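Local structure of CaaX farnesyltransferase alpha subunit Ram2 (Aspergillus fumigatus, 4L9P) at residues 150-153 and 154-158; 159-162 and 163-167; 51-54 and 55-59; 85-88 and 89-92; 346-349 and 350-354. The protein is the alpha subunit of a protein farnesyltransferase, which probably helps its beta partner attach isoprenoid lipids to the CaaX cysteine of target proteins. The protein carries 1 engineered substitution. One frame throughout, in Å; residues are numbered along the deposited sequence.

How the contacts relate
All five contacts are local, each made along or at the start of a helix, strung along an elongated all-helical chain. Contacts 1 and 2 belong together: their centres lie about 10 Å apart, on the successive helices 146-156 and 161-174, and Phe-154 packs on Trp-164 and Val-163. Contact 2 touches the bound farnesyl analogue FII; in contact 1 the side chain of Asp-157 comes near FII without touching it. Contacts 3 and 4, with centres about 14 Å apart, meet where Tyr-53 packs on His-87, and Tyr-88 of contact 4 packs on the bound peptide. Contact 5 stands far off, its centre about 37 Å from that of contact 2 and about 62 Å from that of contact 3.

Contact 1: residues 150-153 and 154-158; sequences LMEM and FAQDA
Met-153 O takes two backbone N-H groups. Asp-157 N reaches it in the carbonyl plane at 3.0 Å with an N-H...O angle of 162°, while Gln-156 N comes from above that plane, also at 3.0 Å but more bent. One turn earlier, Phe-154 N bonds to Leu-150 O and Ala-155 N to Met-151 O. The carbonyl of Glu-152 is met by a side chain: Gln-156, extended beyond CG, lies back along the helix, and its NE2 donates to Glu-152 O at 3.0 Å, with the oxygen close to the amide plane but the donor well above the carbonyl plane. These bonds belong to helix 146-156 and the turn that follows it, in a stretch assigned to a prenyltransferase alpha subunit repeat of the TPR clan. On another flank, Met-151 folds at chi2 (-59°) and chi3 (-86°), which brings SD to the edge of the Phe-154 ring, 4.0 Å from CD2, a Met-aromatic contact in the ring plane. Leu-150 CB touches the same ring at CE2, 4.3 Å away. Phe-154 also stacks on Trp-164 and packs on Val-163, both of helix 161-174, and Leu-189 of helix 180-192 lies against it. Asp-157 OD1 is hydrogen-bonded to Lys-159 N.

Contact 2: residues 159-162 and 163-167; sequences KSYH and VWTYR. Engineered in segment 159-162: Ser-160 (natural residue Asn). With FII ([(3,7,11-trimethyl-dodeca-2,6,10-trienyloxycarbamoyl)-methyl]-phosphonic acid), chain Q.
The backbone leaves an extended residue, Ser-160, and enters helix 161-174, whose first turns are tied by Trp-164 N to Ser-160 O (3.0 Å, nearly straight at 173°), Thr-165 N to Tyr-161 O and Tyr-166 N to His-162 O. Ser-160, an engineered residue, holds the N-cap position at the start of this helix, within a prenyltransferase alpha subunit repeat that faces the isoprenoid site. Its side chain is modelled in two conformers, so the approach of OG to Val-163 CG2 is doubtful. The indole of Trp-164 turns back toward the N-terminal end, edge on to Lys-159, whose CA lies in the ring plane, and with CD1 3.1 Å from Ser-160 O; NE1 bonds to Ala-158 O. Thr-165 OG1 sits 3.0 Å from Tyr-161 O and beside CD1 and CE1 of the Tyr-161 ring, and is also bonded to Ser-308 of the beta subunit. Tyr-161 OH reaches Glu-309 and Gly-304 of that same subunit, and Lys-159 NZ reaches its Thr-90, so this end of the helix is stitched into the subunit interface. With CG opposite its backbone N (chi1 -163°), Tyr-161 sets one ring face against the farnesyl chain. FII atom C30 lies over that face, offset toward the rim and 3.6 Å from Tyr-161 CG, while His-162 CE1 meets FII C35 at 3.7 Å.

Contact 3: residues 51-54 and 55-59; sequences PEYL and EATSY. With EDO (1,2-ethanediol), chain G.
Helix 51-65 opens with this turn, where a tyrosine and a threonine four residues apart meet on the flank turned to the beta subunit. Thr-57 CG2 lies over one face of the Tyr-53 ring, 3.8 Å from its centroid and only 14° off the normal, a CH-pi contact displaced toward the hydroxyl end, as the 3.7 Å from CG2 to CZ indicates. The hydroxyl of Thr-57 points back along the helix: chi1 of 56° sets OG1 between the backbone N and the carbonyl carbon, and OG1 donates to Tyr-53 O at 2.7 Å. Thr-57 N bonds to the same oxygen at 3.0 Å from the opposite face of the carbonyl plane, so this carbonyl is gripped twice. OG1 also accepts from O1 of an ethanediol, probably from the crystallisation liquor, at 2.8 Å. On the other flank a water donates to Glu-52 O at 2.8 Å and, weakly, to Glu-55 OE1. The carboxylate of Glu-55 has firmer partners in Ser-20 OG and Tyr-19 N. Tyr-53 OH is bonded to Asn-84 and to Asp-148 of the beta subunit. Ala-56 packs on Leu-76, Ile-80 and Met-83 of helix 71-83, while helix 18-21 borders the turn through Glu-52 on Lys-18 and Ala-56 on Tyr-19.

Contact 4: residues 85-88 and 89-92; sequences PAHY and TVWI. With EDO (1,2-ethanediol), chain F.
Two side-chain bonds tie the loop to the helix. His-87 ND1 accepts from Val-90 N at 3.1 Å, the donor tilted 22° from the imidazole plane. Trp-91 NE1 donates to Pro-85 O at 2.8 Å, with the oxygen close to the indole plane. Backbone support is slighter: Val-90 N to His-87 O and Ile-92 N to Tyr-88 O are both weak. The other ring nitrogen, NE2 of His-87, is hydrogen-bonded to O2 of an ethanediol, probably from the crystallisation liquor, at 2.9 Å and nearly straight.

Among the van der Waals contacts, Val-90 CB and CG1 crowd the imidazole and His-87 O, and Thr-89 CB meets the ring edge at CE1, 3.7 Å away. A chi1 of 58° places the Tyr-88 ring beside Thr-89, CE1 3.4 Å from Thr-89 OG1. The hydroxyls of Tyr-88 and Thr-89 bond to Met-197 of the beta subunit, and Tyr-88 packs on the bound peptide.

With His-87 as N-cap, its chi1 of -169° bringing ND1 to Val-90 N, the whole is a side-chain-capped helix start within a prenyltransferase alpha subunit repeat, set at the subunit interface beside the peptide site.

Contact 5: residues 346-349 and 350-354; sequences WEYR and IRQIT
The Tyr-348 ring carries Gln-352 on one face and Arg-351 at an edge. Gln-352 CG lies over that face 4.2 Å from the centroid, a CH-pi contact, and the amide beyond it stacks on the ring with the planes 29° apart, CD being 3.6 Å from Tyr-348 CE2. In the one of its two modelled conformers described here, Arg-351 brings NH2 to the ring edge, 3.7 Å from Tyr-348 CD1, and lays a guanidinium face on Tyr-348 CA. The oxygen of the Gln-352 amide is taken by Arg-349. Bent at chi2 (-74°) and chi3 (-68°), it sends NH1 to Gln-352 OE1 at 2.9 Å, close to its own guanidinium plane but above the plane of the amide carbonyl. The two flat groups stand perpendicular, and Ile-353 CD1 lies over one guanidinium face. Salt bridges from NH2 to Asp-312 and Glu-316 help hold that group in place. The backbone adds the regular bonds Ile-350 N to Trp-346 O, Arg-351 N to Glu-347 O and Ile-353 N to Arg-349 O. These i to i+3 and i to i+4 contacts are those of a regular alpha-helix, here 343-362, packed on helices 304-317 and 323-338, with Tyr-348 against Leu-342 of the beta subunit.

Contact 1: residues 150-153 and 154-158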
# COMPACT_ATOMS: atom_id res chain seq x y z
N LEU A 150 -16.77 -4.50 -17.63
CA LEU A 150 -15.42 -4.35 -17.09
C LEU A 150 -14.50 -3.86 -18.23
O LEU A 150 -13.60 -3.01 -17.95
CB LEU A 150 -14.90 -5.69 -16.57
CG LEU A 150 -15.82 -6.23 -15.46
CD1 LEU A 150 -15.16 -7.50 -14.91
CD2 LEU A 150 -16.11 -5.21 -14.35
N MET A 151 -14.68 -4.29 -19.47
CA MET A 151 -13.87 -3.76 -20.56
C MET A 151 -14.16 -2.31 -20.89
O MET A 151 -13.23 -1.61 -21.33
CB MET A 151 -14.03 -4.62 -21.81
CG MET A 151 -13.46 -6.05 -21.59
SD MET A 151 -11.72 -6.09 -21.15
CE MET A 151 -10.98 -6.05 -22.79
N GLU A 152 -15.38 -1.81 -20.63
CA GLU A 152 -15.65 -0.38 -20.73
C GLU A 152 -14.78 0.38 -19.74
O GLU A 152 -14.26 1.48 -20.03
CB GLU A 152 -17.12 -0.09 -20.39
CG GLU A 152 -17.60 1.24 -20.94
CD GLU A 152 -19.15 1.40 -20.96
OE1 GLU A 152 -19.63 2.50 -21.27
OE2 GLU A 152 -19.88 0.45 -20.64
N MET A 153 -14.61 -0.18 -18.54
CA MET A 153 -13.77 0.49 -17.52
C MET A 153 -12.32 0.44 -17.96
O MET A 153 -11.60 1.46 -17.83
CB MET A 153 -13.92 -0.21 -16.16
CG MET A 153 -15.32 -0.12 -15.55
SD MET A 153 -15.86 1.58 -15.17
CE MET A 153 -14.54 2.16 -14.07
N PHE A 154 -11.86 -0.73 -18.40
CA PHE A 154 -10.44 -0.83 -18.76
C PHE A 154 -10.07 -0.04 -20.00
O PHE A 154 -8.90 0.30 -20.18
CB PHE A 154 -10.04 -2.33 -18.95
CG PHE A 154 -10.07 -3.12 -17.69
CD1 PHE A 154 -9.51 -2.63 -16.53
CD2 PHE A 154 -10.62 -4.41 -17.70
CE1 PHE A 154 -9.52 -3.41 -15.35
CE2 PHE A 154 -10.61 -5.18 -16.57
CZ PHE A 154 -10.08 -4.69 -15.37
N ALA A 155 -11.06 0.29 -20.84
CA ALA A 155 -10.77 1.17 -22.00
C ALA A 155 -10.45 2.57 -21.50
O ALA A 155 -9.77 3.33 -22.21
CB ALA A 155 -12.00 1.20 -22.94
N GLN A 156 -10.94 2.96 -20.33
CA GLN A 156 -10.63 4.28 -19.80
C GLN A 156 -9.38 4.24 -18.91
O GLN A 156 -8.58 5.22 -18.95
CB GLN A 156 -11.79 4.78 -19.01
CG GLN A 156 -12.96 4.98 -19.96
CD GLN A 156 -14.23 5.23 -19.24
OE1 GLN A 156 -14.44 6.28 -18.72
NE2 GLN A 156 -15.08 4.23 -19.17
N ASP A 157 -9.15 3.16 -18.14
CA ASP A 157 -7.89 3.03 -17.36
C ASP A 157 -7.61 1.56 -17.32
O ASP A 157 -8.23 0.81 -16.51
CB ASP A 157 -7.94 3.67 -15.97
CG ASP A 157 -6.61 3.51 -15.26
OD1 ASP A 157 -5.70 2.73 -15.70
OD2 ASP A 157 -6.44 4.16 -14.22
N ALA A 158 -6.66 1.12 -18.16
CA ALA A 158 -6.41 -0.32 -18.29
C ALA A 158 -5.75 -0.94 -17.08
O ALA A 158 -5.63 -2.16 -17.01
CB ALA A 158 -5.53 -0.62 -19.52

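Contact 2: residues 159-162 and 163-167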
# COMPACT_ATOMS: atom_id res chain seq x y z
N LYS A 159 -5.31 -0.13 -16.12
CA LYS A 159 -4.61 -0.62 -14.94
C LYS A 159 -5.38 -0.35 -13.66
O LYS A 159 -4.83 -0.45 -12.58
CB LYS A 159 -3.19 0.02 -14.89
CG LYS A 159 -2.38 -0.30 -16.17
CD LYS A 159 -0.97 0.29 -16.08
CE LYS A 159 -0.22 -0.06 -17.35
NZ LYS A 159 1.26 0.40 -17.18
N SER A 160 -6.69 -0.09 -13.76
CA SER A 160 -7.49 0.26 -12.61
C SER A 160 -7.51 -0.85 -11.58
O SER A 160 -8.08 -1.92 -11.78
CB SER A 160 -8.92 0.46 -13.06
OG SER A 160 -9.68 0.54 -11.89
N TYR A 161 -6.87 -0.61 -10.45
CA TYR A 161 -6.62 -1.70 -9.50
C TYR A 161 -7.91 -2.23 -8.94
O TYR A 161 -8.03 -3.48 -8.74
CB TYR A 161 -5.73 -1.14 -8.32
CG TYR A 161 -5.06 -2.21 -7.50
CD1 TYR A 161 -5.75 -2.85 -6.48
CD2 TYR A 161 -3.73 -2.61 -7.77
CE1 TYR A 161 -5.13 -3.84 -5.69
CE2 TYR A 161 -3.13 -3.59 -7.00
CZ TYR A 161 -3.86 -4.22 -5.98
OH TYR A 161 -3.27 -5.19 -5.19
N HIS A 162 -8.89 -1.37 -8.64
CA HIS A 162 -10.10 -1.89 -8.01
C HIS A 162 -10.93 -2.70 -8.99
O HIS A 162 -11.62 -3.64 -8.57
CB HIS A 162 -10.93 -0.69 -7.53
CG HIS A 162 -10.22 0.12 -6.50
ND1 HIS A 162 -9.88 1.45 -6.67
CD2 HIS A 162 -9.57 -0.28 -5.39
CE1 HIS A 162 -9.18 1.86 -5.63
NE2 HIS A 162 -9.03 0.84 -4.80
N VAL A 163 -10.89 -2.34 -10.28
CA VAL A 163 -11.63 -3.12 -11.25
C VAL A 163 -10.93 -4.45 -11.46
O VAL A 163 -11.64 -5.48 -11.59
CB VAL A 163 -11.76 -2.36 -12.60
CG1 VAL A 163 -12.65 -3.19 -13.59
CG2 VAL A 163 -12.38 -0.97 -12.34
N TRP A 164 -9.59 -4.52 -11.55
CA TRP A 164 -8.96 -5.82 -11.60
C TRP A 164 -9.23 -6.66 -10.37
O TRP A 164 -9.43 -7.88 -10.50
CB TRP A 164 -7.41 -5.65 -11.78
CG TRP A 164 -7.03 -5.24 -13.20
CD1 TRP A 164 -6.60 -3.98 -13.64
CD2 TRP A 164 -7.09 -6.08 -14.35
NE1 TRP A 164 -6.35 -4.05 -15.00
CE2 TRP A 164 -6.64 -5.31 -15.46
CE3 TRP A 164 -7.46 -7.44 -14.56
CZ2 TRP A 164 -6.50 -5.87 -16.76
CZ3 TRP A 164 -7.37 -7.97 -15.84
CH2 TRP A 164 -6.89 -7.19 -16.95
N THR A 165 -9.21 -6.08 -9.17
CA THR A 165 -9.53 -6.83 -7.97
C THR A 165 -10.94 -7.41 -8.07
O THR A 165 -11.15 -8.60 -7.77
CB THR A 165 -9.39 -5.92 -6.72
OG1 THR A 165 -7.99 -5.60 -6.59
CG2 THR A 165 -9.89 -6.66 -5.48
N TYR A 166 -11.89 -6.58 -8.54
CA TYR A 166 -13.26 -7.13 -8.72
C TYR A 166 -13.22 -8.26 -9.74
O TYR A 166 -13.89 -9.32 -9.52
CB TYR A 166 -14.15 -6.02 -9.17
CG TYR A 166 -15.57 -6.57 -9.54
CD1 TYR A 166 -16.53 -6.87 -8.54
CD2 TYR A 166 -15.85 -6.88 -10.87
CE1 TYR A 166 -17.76 -7.41 -8.91
CE2 TYR A 166 -17.07 -7.45 -11.23
CZ TYR A 166 -18.00 -7.69 -10.22
OH TYR A 166 -19.25 -8.20 -10.53
N ARG A 167 -12.49 -8.12 -10.83
CA ARG A 167 -12.52 -9.18 -11.84
C ARG A 167 -11.88 -10.47 -11.30
O ARG A 167 -12.34 -11.57 -11.66
CB ARG A 167 -11.85 -8.71 -13.15
CG ARG A 167 -12.24 -9.65 -14.35
CD ARG A 167 -11.81 -9.09 -15.69
NE ARG A 167 -12.38 -9.95 -16.73
CZ ARG A 167 -12.66 -9.57 -17.97
NH1 ARG A 167 -12.38 -8.34 -18.38
NH2 ARG A 167 -13.28 -10.46 -18.77
C1 FII Q . -2.63 2.26 5.87
C2 FII Q . -3.23 2.46 4.50
C6 FII Q . -4.64 2.86 4.48
C10 FII Q . -2.52 1.87 3.34
C11 FII Q . -3.05 1.92 1.91
C12 FII Q . -2.32 3.08 1.18
C15 FII Q . -2.32 3.06 -0.34
C18 FII Q . -1.62 4.18 -1.11
C22 FII Q . -3.38 2.21 -0.97
C23 FII Q . -3.14 1.90 -2.44
C24 FII Q . -4.33 1.28 -3.08
C27 FII Q . -4.26 1.40 -4.57
C30 FII Q . -3.56 0.24 -5.26
C34 FII Q . -5.36 2.17 -5.18
C35 FII Q . -5.62 2.16 -6.68
O36 FII Q . -5.38 3.44 -7.24
N42 FII Q . -4.14 3.97 -7.01
C43 FII Q . -3.29 3.83 -8.12
O44 FII Q . -3.59 3.25 -9.18
C45 FII Q . -1.93 4.48 -7.92
P46 FII Q . -0.53 3.61 -8.79
O49 FII Q . -0.69 2.17 -8.47
O50 FII Q . -0.59 3.97 -10.24
O51 FII Q . 0.70 4.23 -8.09

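Contact 3: residues 51-54 and 55-59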
# COMPACT_ATOMS: atom_id res chain seq x y z
N PRO A 51 -25.37 23.53 1.95
CA PRO A 51 -26.66 23.30 2.63
C PRO A 51 -27.33 21.98 2.18
O PRO A 51 -27.89 21.26 3.04
CB PRO A 51 -27.50 24.53 2.24
CG PRO A 51 -26.67 25.28 1.23
CD PRO A 51 -25.28 24.84 1.30
N GLU A 52 -27.22 21.62 0.90
CA GLU A 52 -27.89 20.40 0.44
C GLU A 52 -27.28 19.16 1.09
O GLU A 52 -27.99 18.22 1.46
CB GLU A 52 -27.76 20.26 -1.09
CG GLU A 52 -28.50 21.34 -1.86
CD GLU A 52 -27.71 22.64 -2.02
OE1 GLU A 52 -26.63 22.85 -1.40
OE2 GLU A 52 -28.22 23.48 -2.80
N TYR A 53 -25.95 19.14 1.21
CA TYR A 53 -25.28 17.99 1.80
C TYR A 53 -25.52 17.95 3.31
O TYR A 53 -25.72 16.87 3.87
CB TYR A 53 -23.78 18.07 1.46
CG TYR A 53 -22.96 16.85 1.90
CD1 TYR A 53 -22.99 15.67 1.14
CD2 TYR A 53 -22.20 16.87 3.07
CE1 TYR A 53 -22.25 14.57 1.49
CE2 TYR A 53 -21.39 15.77 3.42
CZ TYR A 53 -21.45 14.63 2.64
OH TYR A 53 -20.65 13.58 2.98
N LEU A 54 -25.49 19.11 3.99
CA LEU A 54 -25.81 19.13 5.42
C LEU A 54 -27.20 18.56 5.66
O LEU A 54 -27.40 17.71 6.54
CB LEU A 54 -25.75 20.56 6.02
CG LEU A 54 -24.41 21.21 6.28
CD1 LEU A 54 -24.65 22.69 6.65
CD2 LEU A 54 -23.73 20.40 7.40
N GLU A 55 -28.17 18.98 4.85
CA GLU A 55 -29.54 18.53 5.09
C GLU A 55 -29.67 17.03 4.81
O GLU A 55 -30.19 16.27 5.66
CB GLU A 55 -30.55 19.29 4.21
CG GLU A 55 -31.95 18.81 4.58
CD GLU A 55 -33.06 19.37 3.76
OE1 GLU A 55 -33.03 19.29 2.51
OE2 GLU A 55 -33.99 19.85 4.39
N ALA A 56 -29.15 16.58 3.67
CA ALA A 56 -29.29 15.16 3.29
C ALA A 56 -28.65 14.27 4.37
O ALA A 56 -29.21 13.24 4.79
CB ALA A 56 -28.68 14.89 1.89
N THR A 57 -27.45 14.63 4.78
CA THR A 57 -26.78 13.80 5.79
C THR A 57 -27.42 13.82 7.16
O THR A 57 -27.33 12.83 7.89
CB THR A 57 -25.25 14.15 5.89
OG1 THR A 57 -25.11 15.56 6.18
CG2 THR A 57 -24.50 13.78 4.59
N SER A 58 -28.09 14.93 7.53
CA SER A 58 -28.84 14.96 8.78
C SER A 58 -30.06 14.00 8.72
O SER A 58 -30.38 13.32 9.71
CB SER A 58 -29.23 16.40 9.12
OG SER A 58 -28.06 17.23 9.24
N TYR A 59 -30.70 13.90 7.56
CA TYR A 59 -31.76 12.89 7.39
C TYR A 59 -31.16 11.47 7.37
O TYR A 59 -31.76 10.53 7.89
CB TYR A 59 -32.60 13.17 6.10
CG TYR A 59 -33.69 14.18 6.40
CD1 TYR A 59 -33.43 15.54 6.32
CD2 TYR A 59 -34.90 13.77 6.89
CE1 TYR A 59 -34.44 16.49 6.65
CE2 TYR A 59 -35.86 14.70 7.25
CZ TYR A 59 -35.62 16.03 7.10
OH TYR A 59 -36.58 16.99 7.43
C1 EDO G . -22.18 16.26 7.46
O1 EDO G . -23.17 15.59 8.23
C2 EDO G . -20.87 15.52 7.54
O2 EDO G . -21.00 14.14 7.15
O HOH W 1 -30.60 18.14 0.38

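Contact 4: residues 85-88 and 89-92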
# COMPACT_ATOMS: atom_id res chain seq x y z
N PRO A 85 -19.53 10.29 -3.57
CA PRO A 85 -19.51 8.83 -3.76
C PRO A 85 -18.43 8.18 -2.88
O PRO A 85 -18.38 6.96 -2.83
CB PRO A 85 -19.14 8.66 -5.24
CG PRO A 85 -18.37 9.86 -5.56
CD PRO A 85 -19.04 11.00 -4.77
N ALA A 86 -17.63 8.95 -2.17
CA ALA A 86 -16.65 8.37 -1.23
C ALA A 86 -17.17 8.33 0.21
O ALA A 86 -16.40 8.21 1.17
CB ALA A 86 -15.32 9.15 -1.32
N HIS A 87 -18.49 8.40 0.39
CA HIS A 87 -19.07 8.28 1.74
C HIS A 87 -19.28 6.80 2.00
O HIS A 87 -20.29 6.24 1.58
CB HIS A 87 -20.38 9.07 1.71
CG HIS A 87 -21.02 9.29 3.04
ND1 HIS A 87 -21.49 8.27 3.85
CD2 HIS A 87 -21.38 10.46 3.66
CE1 HIS A 87 -22.04 8.79 4.93
NE2 HIS A 87 -21.96 10.12 4.85
N TYR A 88 -18.34 6.14 2.67
CA TYR A 88 -18.40 4.66 2.74
C TYR A 88 -19.65 4.21 3.52
O TYR A 88 -20.21 3.14 3.22
CB TYR A 88 -17.10 4.06 3.37
CG TYR A 88 -16.80 4.56 4.76
CD1 TYR A 88 -17.35 3.93 5.89
CD2 TYR A 88 -16.05 5.73 4.95
CE1 TYR A 88 -17.11 4.36 7.15
CE2 TYR A 88 -15.82 6.21 6.23
CZ TYR A 88 -16.38 5.52 7.34
OH TYR A 88 -16.20 6.05 8.60
N THR A 89 -20.04 4.97 4.54
CA THR A 89 -21.20 4.53 5.35
C THR A 89 -22.49 4.44 4.49
O THR A 89 -23.24 3.48 4.59
CB THR A 89 -21.46 5.53 6.47
OG1 THR A 89 -20.30 5.60 7.31
CG2 THR A 89 -22.67 5.12 7.34
N VAL A 90 -22.70 5.42 3.61
CA VAL A 90 -24.00 5.43 2.89
C VAL A 90 -24.09 4.24 1.92
O VAL A 90 -25.17 3.69 1.70
CB VAL A 90 -24.21 6.76 2.17
CG1 VAL A 90 -23.39 6.90 0.93
CG2 VAL A 90 -25.70 6.90 1.76
N TRP A 91 -22.95 3.77 1.37
CA TRP A 91 -23.02 2.60 0.48
C TRP A 91 -23.38 1.34 1.26
O TRP A 91 -24.15 0.49 0.78
CB TRP A 91 -21.62 2.37 -0.14
CG TRP A 91 -21.27 3.29 -1.23
CD1 TRP A 91 -20.50 4.46 -1.17
CD2 TRP A 91 -21.70 3.17 -2.57
NE1 TRP A 91 -20.43 5.04 -2.42
CE2 TRP A 91 -21.16 4.27 -3.30
CE3 TRP A 91 -22.52 2.26 -3.25
CZ2 TRP A 91 -21.35 4.41 -4.66
CZ3 TRP A 91 -22.71 2.42 -4.62
CH2 TRP A 91 -22.12 3.47 -5.32
N ILE A 92 -22.79 1.17 2.44
CA ILE A 92 -23.12 -0.01 3.22
C ILE A 92 -24.60 -0.00 3.64
O ILE A 92 -25.28 -1.04 3.56
CB ILE A 92 -22.22 -0.08 4.47
CG1 ILE A 92 -20.78 -0.31 3.97
CG2 ILE A 92 -22.67 -1.18 5.46
CD1 ILE A 92 -19.82 0.08 4.92
C1 EDO F . -24.21 10.42 7.94
O1 EDO F . -23.41 9.24 7.65
C2 EDO F . -23.24 11.59 8.14
O2 EDO F . -22.69 12.00 6.88

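Contact 5: residues 346-349 and 350-354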
# COMPACT_ATOMS: atom_id res chain seq x y z
N TRP A 346 22.23 -5.39 -6.32
CA TRP A 346 23.16 -6.22 -7.13
C TRP A 346 24.42 -6.56 -6.29
O TRP A 346 24.89 -7.70 -6.38
CB TRP A 346 23.62 -5.51 -8.39
CG TRP A 346 22.45 -4.98 -9.25
CD1 TRP A 346 22.38 -3.74 -9.79
CD2 TRP A 346 21.24 -5.68 -9.69
NE1 TRP A 346 21.20 -3.59 -10.53
CE2 TRP A 346 20.50 -4.77 -10.50
CE3 TRP A 346 20.72 -6.98 -9.48
CZ2 TRP A 346 19.27 -5.11 -11.07
CZ3 TRP A 346 19.50 -7.31 -10.07
CH2 TRP A 346 18.78 -6.39 -10.83
N GLU A 347 24.91 -5.63 -5.48
CA GLU A 347 26.13 -5.92 -4.71
C GLU A 347 25.80 -6.93 -3.60
O GLU A 347 26.65 -7.75 -3.28
CB GLU A 347 26.78 -4.64 -4.16
CG GLU A 347 27.39 -3.77 -5.27
CD GLU A 347 28.09 -2.48 -4.80
OE1 GLU A 347 27.91 -2.03 -3.64
OE2 GLU A 347 28.77 -1.87 -5.64
N TYR A 348 24.59 -6.86 -3.04
CA TYR A 348 24.15 -7.87 -2.05
C TYR A 348 24.15 -9.27 -2.73
O TYR A 348 24.62 -10.27 -2.13
CB TYR A 348 22.76 -7.52 -1.52
CG TYR A 348 22.10 -8.58 -0.68
CD1 TYR A 348 22.50 -8.77 0.63
CD2 TYR A 348 21.04 -9.36 -1.19
CE1 TYR A 348 21.88 -9.72 1.44
CE2 TYR A 348 20.42 -10.32 -0.38
CZ TYR A 348 20.83 -10.49 0.94
OH TYR A 348 20.24 -11.44 1.75
N ARG A 349 23.65 -9.36 -3.97
CA ARG A 349 23.67 -10.63 -4.70
C ARG A 349 25.10 -11.08 -4.93
O ARG A 349 25.41 -12.25 -4.74
CB ARG A 349 22.92 -10.57 -6.03
CG ARG A 349 21.40 -10.39 -5.84
CD ARG A 349 20.74 -11.70 -5.34
NE ARG A 349 20.81 -12.71 -6.41
CZ ARG A 349 21.25 -13.95 -6.26
NH1 ARG A 349 21.72 -14.39 -5.07
NH2 ARG A 349 21.23 -14.78 -7.31
N ILE A 350 25.98 -10.16 -5.34
CA ILE A 350 27.42 -10.51 -5.51
C ILE A 350 27.99 -11.05 -4.20
O ILE A 350 28.71 -12.05 -4.20
CB ILE A 350 28.23 -9.29 -5.98
CG1 ILE A 350 27.81 -8.92 -7.42
CG2 ILE A 350 29.74 -9.60 -5.92
CD1 ILE A 350 28.34 -7.60 -7.95
N ARG A 351 27.66 -10.44 -3.07
CA ARG A 351 28.18 -10.91 -1.78
C ARG A 351 27.67 -12.31 -1.47
O ARG A 351 28.40 -13.15 -0.96
CB ARG A 351 27.81 -9.95 -0.63
CG ARG A 351 28.46 -8.58 -0.76
CD ARG A 351 28.51 -7.77 0.56
NE ARG A 351 27.20 -7.54 1.15
CZ ARG A 351 26.39 -6.53 0.82
NH1 ARG A 351 26.77 -5.69 -0.11
NH2 ARG A 351 25.19 -6.37 1.43
N GLN A 352 26.40 -12.57 -1.79
CA GLN A 352 25.80 -13.89 -1.52
C GLN A 352 26.47 -14.95 -2.38
O GLN A 352 26.81 -16.02 -1.90
CB GLN A 352 24.33 -13.92 -1.88
CG GLN A 352 23.39 -13.15 -0.93
CD GLN A 352 21.93 -13.42 -1.25
OE1 GLN A 352 21.49 -13.23 -2.39
NE2 GLN A 352 21.17 -13.87 -0.25
N ILE A 353 26.69 -14.63 -3.66
CA ILE A 353 27.31 -15.57 -4.59
C ILE A 353 28.78 -15.84 -4.21
O ILE A 353 29.29 -16.98 -4.25
CB ILE A 353 27.23 -15.05 -6.03
CG1 ILE A 353 25.76 -14.97 -6.46
CG2 ILE A 353 28.13 -15.95 -6.95
CD1 ILE A 353 25.51 -14.20 -7.74
N THR A 354 29.47 -14.78 -3.82
CA THR A 354 30.86 -14.89 -3.39
C THR A 354 30.97 -15.75 -2.09
O THR A 354 31.86 -16.59 -1.98
CB THR A 354 31.44 -13.49 -3.13
OG1 THR A 354 31.39 -12.72 -4.34
CG2 THR A 354 32.90 -13.59 -2.64